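Local coordinates for protein acetyltransferase Atu2258 (Agrobacterium tumefaciens str. C58, PDB 2G3A) that transfers the acetyl group of acetyl-coenzyme A to acceptor substrates, preferring glucosamine 6-phosphate or dopamine, and releases free coenzyme A and the acetylated product, at residues D120-Y125 against T146-R151; G74-Q79 against A98-E103; L81-A86 against G91-L96. All coordinates share one frame; numbering follows the deposited sequence. Where two conformers were deposited one is given.

Contact 1: residues D120-Y125 against T146-R151; sequences DALRTY and TWLEKR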
# COMPACT_ATOMS: atom_id res chain seq x y z
N ASP A 120 11.34 14.90 5.37
CA ASP A 120 12.57 14.98 4.57
C ASP A 120 12.46 14.17 3.27
O ASP A 120 12.98 14.59 2.23
CB ASP A 120 13.79 14.56 5.39
CG ASP A 120 14.05 15.50 6.55
OD1 ASP A 120 14.27 16.71 6.32
OD2 ASP A 120 14.01 15.03 7.69
N ALA A 121 11.79 13.02 3.34
CA ALA A 121 11.49 12.23 2.14
C ALA A 121 10.54 13.00 1.23
O ALA A 121 10.73 13.00 0.02
CB ALA A 121 10.91 10.88 2.49
N LEU A 122 9.52 13.65 1.81
CA LEU A 122 8.57 14.47 1.06
C LEU A 122 9.27 15.57 0.26
O LEU A 122 8.99 15.76 -0.93
CB LEU A 122 7.49 15.09 1.98
CG LEU A 122 6.46 16.05 1.35
CD1 LEU A 122 5.66 15.34 0.27
CD2 LEU A 122 5.50 16.54 2.41
N ARG A 123 10.20 16.29 0.90
CA ARG A 123 11.00 17.32 0.25
C ARG A 123 11.84 16.73 -0.91
O ARG A 123 11.91 17.31 -1.98
CB ARG A 123 11.91 17.99 1.28
CG ARG A 123 12.55 19.29 0.82
CD ARG A 123 13.43 19.90 1.91
NE ARG A 123 14.45 18.96 2.38
CZ ARG A 123 14.44 18.38 3.58
NH1 ARG A 123 13.47 18.65 4.44
NH2 ARG A 123 15.40 17.54 3.92
N THR A 124 12.47 15.59 -0.66
CA THR A 124 13.24 14.90 -1.70
C THR A 124 12.35 14.58 -2.90
O THR A 124 12.74 14.82 -4.06
CB THR A 124 13.85 13.59 -1.15
OG1 THR A 124 14.73 13.91 -0.06
CG2 THR A 124 14.62 12.83 -2.23
N TYR A 125 11.16 14.05 -2.63
CA TYR A 125 10.27 13.63 -3.72
C TYR A 125 9.79 14.83 -4.50
O TYR A 125 9.72 14.79 -5.73
CB TYR A 125 9.05 12.84 -3.20
CG TYR A 125 9.41 11.59 -2.45
CD1 TYR A 125 10.65 10.97 -2.63
CD2 TYR A 125 8.49 11.02 -1.54
CE1 TYR A 125 10.98 9.84 -1.91
CE2 TYR A 125 8.81 9.85 -0.83
CZ TYR A 125 10.06 9.28 -1.02
OH TYR A 125 10.42 8.14 -0.33
N THR A 146 1.38 11.67 3.02
CA THR A 146 1.19 12.42 1.77
C THR A 146 1.38 11.46 0.61
O THR A 146 2.31 10.64 0.64
CB THR A 146 2.18 13.61 1.64
OG1 THR A 146 2.10 14.41 2.82
CG2 THR A 146 1.85 14.50 0.40
N TRP A 147 0.48 11.54 -0.39
CA TRP A 147 0.61 10.78 -1.63
C TRP A 147 1.01 11.75 -2.70
O TRP A 147 0.53 12.91 -2.74
CB TRP A 147 -0.71 10.09 -2.01
CG TRP A 147 -1.06 8.89 -1.13
CD1 TRP A 147 -0.77 7.57 -1.38
CD2 TRP A 147 -1.74 8.92 0.14
NE1 TRP A 147 -1.23 6.79 -0.33
CE2 TRP A 147 -1.82 7.60 0.60
CE3 TRP A 147 -2.27 9.95 0.93
CZ2 TRP A 147 -2.43 7.28 1.83
CZ3 TRP A 147 -2.87 9.63 2.13
CH2 TRP A 147 -2.95 8.30 2.56
N LEU A 148 1.89 11.29 -3.58
CA LEU A 148 2.38 12.13 -4.66
C LEU A 148 2.39 11.37 -5.98
O LEU A 148 2.52 10.14 -5.99
CB LEU A 148 3.82 12.64 -4.35
CG LEU A 148 4.00 13.44 -3.07
CD1 LEU A 148 4.49 12.55 -1.95
CD2 LEU A 148 4.99 14.61 -3.27
N GLU A 149 2.27 12.09 -7.10
CA GLU A 149 2.43 11.48 -8.43
C GLU A 149 3.52 12.18 -9.27
O GLU A 149 3.85 13.35 -9.04
CB GLU A 149 1.10 11.52 -9.20
CG GLU A 149 0.76 12.96 -9.66
CD GLU A 149 -0.57 13.09 -10.40
OE1 GLU A 149 -1.21 12.05 -10.68
OE2 GLU A 149 -0.97 14.24 -10.68
N LYS A 150 4.00 11.47 -10.28
CA LYS A 150 4.88 12.04 -11.30
C LYS A 150 4.48 11.43 -12.64
O LYS A 150 4.67 10.23 -12.88
CB LYS A 150 6.36 11.80 -11.00
CG LYS A 150 7.33 12.54 -11.96
CD LYS A 150 8.76 12.48 -11.38
CE LYS A 150 9.74 13.32 -12.18
NZ LYS A 150 10.06 12.73 -13.50
N ARG A 151 3.93 12.26 -13.50
CA ARG A 151 3.48 11.81 -14.80
C ARG A 151 4.64 11.93 -15.77
O ARG A 151 5.37 12.93 -15.76
CB ARG A 151 2.27 12.62 -15.26
CG ARG A 151 1.21 12.78 -14.18
CD ARG A 151 -0.05 13.47 -14.68
NE ARG A 151 -0.93 12.53 -15.38
CZ ARG A 151 -1.91 11.83 -14.80
NH1 ARG A 151 -2.21 11.97 -13.51
NH2 ARG A 151 -2.61 10.99 -15.55
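In the GNAT fold of this enzyme, Leu-122 and Tyr-125 of helix 119-128 pack onto Thr-146 and Leu-148 of strand 145-151. The two short segments run nearly parallel, at 16°, with their axes 10.4 Å apart, and side chains bridge the gap. Leu-122 and Leu-148 contribute almost equally. Leu-122 CG stands anti to the backbone N (chi1 177°), which carries the branch down to the strand. There CD1 wedges between the two strand residues, 3.7 Å from Leu-148 CD2 and 3.9 Å from Thr-146 CG2; the Leu-122 side chain as a whole crosses both of theirs at about a right angle. The other methyl of Leu-122, CD2, lies 4.0 Å from Thr-146 OG1.

One turn on, the Tyr-125 ring offers its edge rather than a face: Leu-148 CD1 sits near the ring plane, 4.3 Å from Tyr-125 CD2. Leu-148 thus touches a methyl on one residue and a ring rim on the other. Elsewhere on the helix, Asp-120 OD2 forms a salt bridge with Arg-43 of the second subunit. Arg-123, Thr-124 and Tyr-125 are assigned to the coenzyme A site by similarity. The apolar seam itself packs their helix on the central sheet, an alpha/beta layering characteristic of GNAT acetyltransferases.

Contact 2: residues G74-Q79 against A98-E103; sequences GWLYVQ and AMAEEE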
# COMPACT_ATOMS: atom_id res chain seq x y z
N GLY A 74 0.08 0.52 -15.97
CA GLY A 74 0.70 1.71 -16.56
C GLY A 74 1.41 2.62 -15.59
O GLY A 74 1.92 3.66 -16.00
N TRP A 75 1.46 2.24 -14.31
CA TRP A 75 2.04 3.10 -13.27
C TRP A 75 3.06 2.39 -12.42
O TRP A 75 2.88 1.22 -12.06
CB TRP A 75 0.94 3.70 -12.37
CG TRP A 75 0.15 4.79 -13.07
CD1 TRP A 75 -0.80 4.63 -14.04
CD2 TRP A 75 0.29 6.20 -12.86
NE1 TRP A 75 -1.27 5.87 -14.45
CE2 TRP A 75 -0.63 6.84 -13.73
CE3 TRP A 75 1.07 6.99 -12.00
CZ2 TRP A 75 -0.78 8.24 -13.77
CZ3 TRP A 75 0.91 8.37 -12.03
CH2 TRP A 75 0.01 8.98 -12.92
N LEU A 76 4.15 3.11 -12.12
CA LEU A 76 5.13 2.70 -11.12
C LEU A 76 4.70 3.10 -9.71
O LEU A 76 4.33 4.26 -9.47
CB LEU A 76 6.50 3.34 -11.42
CG LEU A 76 7.56 3.27 -10.32
CD1 LEU A 76 8.03 1.84 -10.05
CD2 LEU A 76 8.76 4.18 -10.65
N TYR A 77 4.70 2.13 -8.80
CA TYR A 77 4.51 2.41 -7.37
C TYR A 77 5.83 2.11 -6.68
O TYR A 77 6.37 1.00 -6.81
CB TYR A 77 3.38 1.57 -6.74
CG TYR A 77 3.25 1.83 -5.23
CD1 TYR A 77 3.10 3.12 -4.75
CD2 TYR A 77 3.34 0.77 -4.28
CE1 TYR A 77 3.00 3.38 -3.37
CE2 TYR A 77 3.25 1.04 -2.89
CZ TYR A 77 3.08 2.35 -2.45
OH TYR A 77 2.98 2.66 -1.09
N VAL A 78 6.36 3.11 -5.98
CA VAL A 78 7.54 2.93 -5.15
C VAL A 78 7.04 2.63 -3.74
O VAL A 78 6.41 3.48 -3.10
CB VAL A 78 8.48 4.16 -5.17
CG1 VAL A 78 9.62 4.01 -4.15
CG2 VAL A 78 9.03 4.41 -6.58
N GLN A 79 7.32 1.41 -3.26
CA GLN A 79 6.84 0.97 -1.95
C GLN A 79 7.82 1.29 -0.80
O GLN A 79 7.40 1.76 0.27
CB GLN A 79 6.57 -0.54 -1.98
CG GLN A 79 5.95 -1.08 -0.69
CD GLN A 79 6.20 -2.58 -0.51
OE1 GLN A 79 6.47 -3.30 -1.48
NE2 GLN A 79 6.11 -3.05 0.73
N ALA A 98 15.48 7.88 -10.06
CA ALA A 98 15.82 8.02 -11.48
C ALA A 98 16.00 6.67 -12.17
O ALA A 98 15.56 6.47 -13.31
CB ALA A 98 17.07 8.91 -11.64
N MSE A 99 16.62 5.71 -11.47
CA MSE A 99 16.77 4.36 -12.03
C MSE A 99 15.42 3.65 -12.19
O MSE A 99 15.18 2.97 -13.20
CB MSE A 99 17.70 3.52 -11.18
CG MSE A 99 19.13 4.02 -11.18
SE MSE A 99 20.25 2.87 -10.08
CE MSE A 99 19.96 1.13 -10.97
N ALA A 100 14.55 3.81 -11.20
CA ALA A 100 13.19 3.26 -11.24
C ALA A 100 12.37 3.91 -12.36
O ALA A 100 11.67 3.22 -13.11
CB ALA A 100 12.50 3.44 -9.88
N GLU A 101 12.43 5.24 -12.48
CA GLU A 101 11.68 5.93 -13.53
C GLU A 101 12.13 5.49 -14.93
O GLU A 101 11.31 5.23 -15.82
CB GLU A 101 11.78 7.44 -13.39
CG GLU A 101 11.13 8.16 -14.57
CD GLU A 101 10.89 9.63 -14.31
OE1 GLU A 101 10.98 10.07 -13.15
OE2 GLU A 101 10.59 10.36 -15.27
N GLU A 102 13.45 5.43 -15.12
CA GLU A 102 14.01 4.95 -16.38
C GLU A 102 13.45 3.59 -16.76
O GLU A 102 13.05 3.38 -17.91
CB GLU A 102 15.54 4.94 -16.34
CG GLU A 102 16.19 4.50 -17.64
CD GLU A 102 17.71 4.55 -17.60
OE1 GLU A 102 18.27 5.21 -16.69
OE2 GLU A 102 18.33 3.94 -18.48
N GLU A 103 13.42 2.66 -15.81
CA GLU A 103 12.92 1.29 -16.06
C GLU A 103 11.41 1.30 -16.31
O GLU A 103 10.92 0.61 -17.22
CB GLU A 103 13.31 0.34 -14.91
CG GLU A 103 12.77 -1.12 -15.00
CD GLU A 103 13.10 -1.84 -16.31
OE1 GLU A 103 14.04 -1.43 -17.02
OE2 GLU A 103 12.41 -2.84 -16.62
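Leu-76 of strand 75-82 presses one methyl group against helix 92-106 at Ala-100, and nearly all of the close packing between 74-79 and 98-103 rests on that one branch. A chi1 of 167° swings the branch out opposite the main-chain nitrogen and projects CD2 at the helix surface. It arrives 3.9 Å from Ala-100 CB and just as far from Ala-100 O, and it is 4.2 Å from the next backbone nitrogen, Glu-101 N. The methyl therefore lies over the backbone as well as against a side chain. The short alanine lets the helix backbone come near: the CA atoms of Leu-76 and Glu-101 are 7.7 Å apart. No hydrogen bond links the segments, and the touching residues are buried.

Away from this point the fit slackens quickly. Val-78 also directs its CB at the helix, yet its side chain stays 4.9 Å from the nearest atom of 98-103. Glu-101, for its part, extends away from Leu-76 to polar partners: OE2 forms a salt bridge with Arg-105, and OE1 receives both Lys-150 NZ and Tyr-128 OH. These bonds would probably favour the charged form of this buried carboxylate. On the far side of the helix Ala-98 and Glu-102 are exposed, and Glu-102 makes a weak, long ion pair with Lys-106.

The contact is the strand-to-helix step of the beta-alpha-beta unit formed by strand 75-82, helix 92-106 and strand 111-116. Leu-52 of strand 50-57 touches both Leu-76 and Ala-100, Leu-67 of strand 63-72 also reaches Ala-100, and Ala-112 of strand 111-116 packs against Leu-76, so the helix lies across several strands of the sheet.

Contact 3: residues L81-A86 against G91-L96; sequences LFVPEA and GIAPKL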
# COMPACT_ATOMS: atom_id res chain seq x y z
N LEU A 81 11.95 2.80 0.12
CA LEU A 81 13.22 3.37 -0.29
C LEU A 81 14.03 3.63 0.94
O LEU A 81 13.58 4.36 1.84
CB LEU A 81 13.01 4.67 -1.06
CG LEU A 81 14.16 5.24 -1.90
CD1 LEU A 81 13.63 6.20 -2.95
CD2 LEU A 81 15.25 5.93 -1.05
N PHE A 82 15.22 3.02 1.00
CA PHE A 82 16.13 3.23 2.12
C PHE A 82 17.55 3.53 1.65
O PHE A 82 18.15 2.78 0.86
CB PHE A 82 16.12 2.03 3.07
CG PHE A 82 17.05 2.18 4.25
CD1 PHE A 82 16.66 2.90 5.38
CD2 PHE A 82 18.33 1.63 4.22
CE1 PHE A 82 17.50 3.05 6.45
CE2 PHE A 82 19.21 1.79 5.31
CZ PHE A 82 18.79 2.50 6.42
N VAL A 83 18.10 4.63 2.14
CA VAL A 83 19.48 4.98 1.89
C VAL A 83 20.29 4.78 3.17
O VAL A 83 19.92 5.30 4.21
CB VAL A 83 19.60 6.44 1.36
CG1 VAL A 83 21.06 6.85 1.21
CG2 VAL A 83 18.87 6.59 0.02
N PRO A 84 21.38 3.98 3.11
CA PRO A 84 22.23 3.76 4.29
C PRO A 84 22.78 5.07 4.87
O PRO A 84 23.06 6.01 4.14
CB PRO A 84 23.37 2.90 3.74
CG PRO A 84 22.84 2.28 2.51
CD PRO A 84 21.89 3.26 1.92
N GLU A 85 22.91 5.12 6.19
CA GLU A 85 23.34 6.35 6.86
C GLU A 85 24.59 6.99 6.23
O GLU A 85 24.63 8.21 6.03
CB GLU A 85 23.57 6.09 8.36
CG GLU A 85 23.46 7.35 9.22
CD GLU A 85 23.75 7.06 10.69
OE1 GLU A 85 22.82 6.66 11.42
OE2 GLU A 85 24.91 7.25 11.11
N ALA A 86 25.58 6.16 5.90
CA ALA A 86 26.85 6.64 5.34
C ALA A 86 26.71 7.30 3.96
O ALA A 86 27.59 8.06 3.54
CB ALA A 86 27.88 5.50 5.29
N GLY A 91 22.61 12.55 -3.07
CA GLY A 91 21.77 12.28 -4.24
C GLY A 91 21.44 10.81 -4.49
O GLY A 91 21.09 10.43 -5.61
N ILE A 92 21.54 9.99 -3.44
CA ILE A 92 21.30 8.56 -3.61
C ILE A 92 19.81 8.21 -3.74
O ILE A 92 19.44 7.39 -4.57
CB ILE A 92 21.96 7.69 -2.50
CG1 ILE A 92 23.48 7.88 -2.49
CG2 ILE A 92 21.57 6.20 -2.66
CD1 ILE A 92 24.16 7.69 -3.84
N ALA A 93 18.97 8.82 -2.91
CA ALA A 93 17.53 8.60 -3.05
C ALA A 93 17.05 9.09 -4.44
O ALA A 93 16.32 8.37 -5.13
CB ALA A 93 16.75 9.30 -1.91
N PRO A 94 17.44 10.32 -4.86
CA PRO A 94 17.09 10.68 -6.25
C PRO A 94 17.65 9.73 -7.33
O PRO A 94 17.00 9.52 -8.35
CB PRO A 94 17.66 12.10 -6.39
CG PRO A 94 17.70 12.63 -4.98
CD PRO A 94 18.10 11.43 -4.16
N LYS A 95 18.84 9.16 -7.10
CA LYS A 95 19.43 8.22 -8.04
C LYS A 95 18.57 6.96 -8.16
O LYS A 95 18.37 6.45 -9.26
CB LYS A 95 20.86 7.86 -7.64
CG LYS A 95 21.52 6.81 -8.55
CD LYS A 95 23.01 6.69 -8.29
CE LYS A 95 23.68 5.75 -9.30
NZ LYS A 95 25.16 5.72 -9.07
N LEU A 96 18.10 6.46 -7.02
CA LEU A 96 17.21 5.31 -6.99
C LEU A 96 15.91 5.62 -7.71
O LEU A 96 15.44 4.82 -8.51
CB LEU A 96 16.92 4.86 -5.55
CG LEU A 96 18.12 4.29 -4.77
CD1 LEU A 96 17.80 4.27 -3.29
CD2 LEU A 96 18.52 2.90 -5.26
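No flat group lies between Val-83 or Leu-81 and the helix residues they touch: Phe-82 directs its CB away from the helix, and its ring packs instead on Arg-88 and on Pro-35 of the second subunit, while Pro-94 packs on Thr-124 of helix 119-128. What remains is an aliphatic interface at the turn from strand 75-82 into helix 92-106, the strand-to-helix half of a beta-alpha-beta crossover. Residues Arg-88 to Ala-93, spanning the loop and the helix start, read RGQGIA, matching the R/Q-x-x-G-x-G/A signature that wraps the coenzyme A pyrophosphate in GNAT enzymes. Consistent with this, Leu-81, Phe-82, Val-83 and Gly-89 are assigned to the cofactor site by similarity. Gly-91 takes the N-cap position with a positive phi of 66°, and its carbonyl oxygen accepts the Lys-95 N-H in the first helical turn.

Val-83 is set against the opening turn of the helix with both methyls engaged. CG2 lies 3.7 Å from the backbone atom Ala-93 N and 3.8 Å from Ile-92 CG2, and CG1 lies 3.9 Å from Ile-92 CB. The two beta-branched side chains meet at a slant, branch against branch, whereas the CG1 arm of Ile-92 leads off elsewhere, beside the backbone N (chi1 -60°). Ile-92 and Leu-96 also pack on Phe-18 of the second subunit, which thus helps enclose this face of the helix.

Leu-81 takes the next position along the helix. Its CD2 settles between two residues a turn apart, 3.8 Å from Ala-93 CB. The other neighbour is Leu-96, whose CD1 is likewise 3.8 Å from Leu-81 CD2 and reaches across to within 4.2 Å of Val-83 CG2.

Overall arrangement
Contacts 2 and 3 join the same two elements, strand 75-82 and helix 92-106, at different points: contact 2 is buried, its centre about 9 Å from the centre of the chain, while contact 3 is partly buried beside the probable cofactor loop. Contact 1, also buried, attaches helix 119-128 to another strand of the same sheet. All three interfaces are apolar, without hydrogen bonds across them, but their surroundings differ. Salt bridges surround contacts 1 and 2, and Lys-150 to Glu-101 ties the two together; contact 3 has instead a loop bond from Arg-88 to Val-83 O and a cation-pi contact of Lys-95 with Phe-18 of the second subunit. Contacts 1 and 3 meet through the Thr-124 methyl.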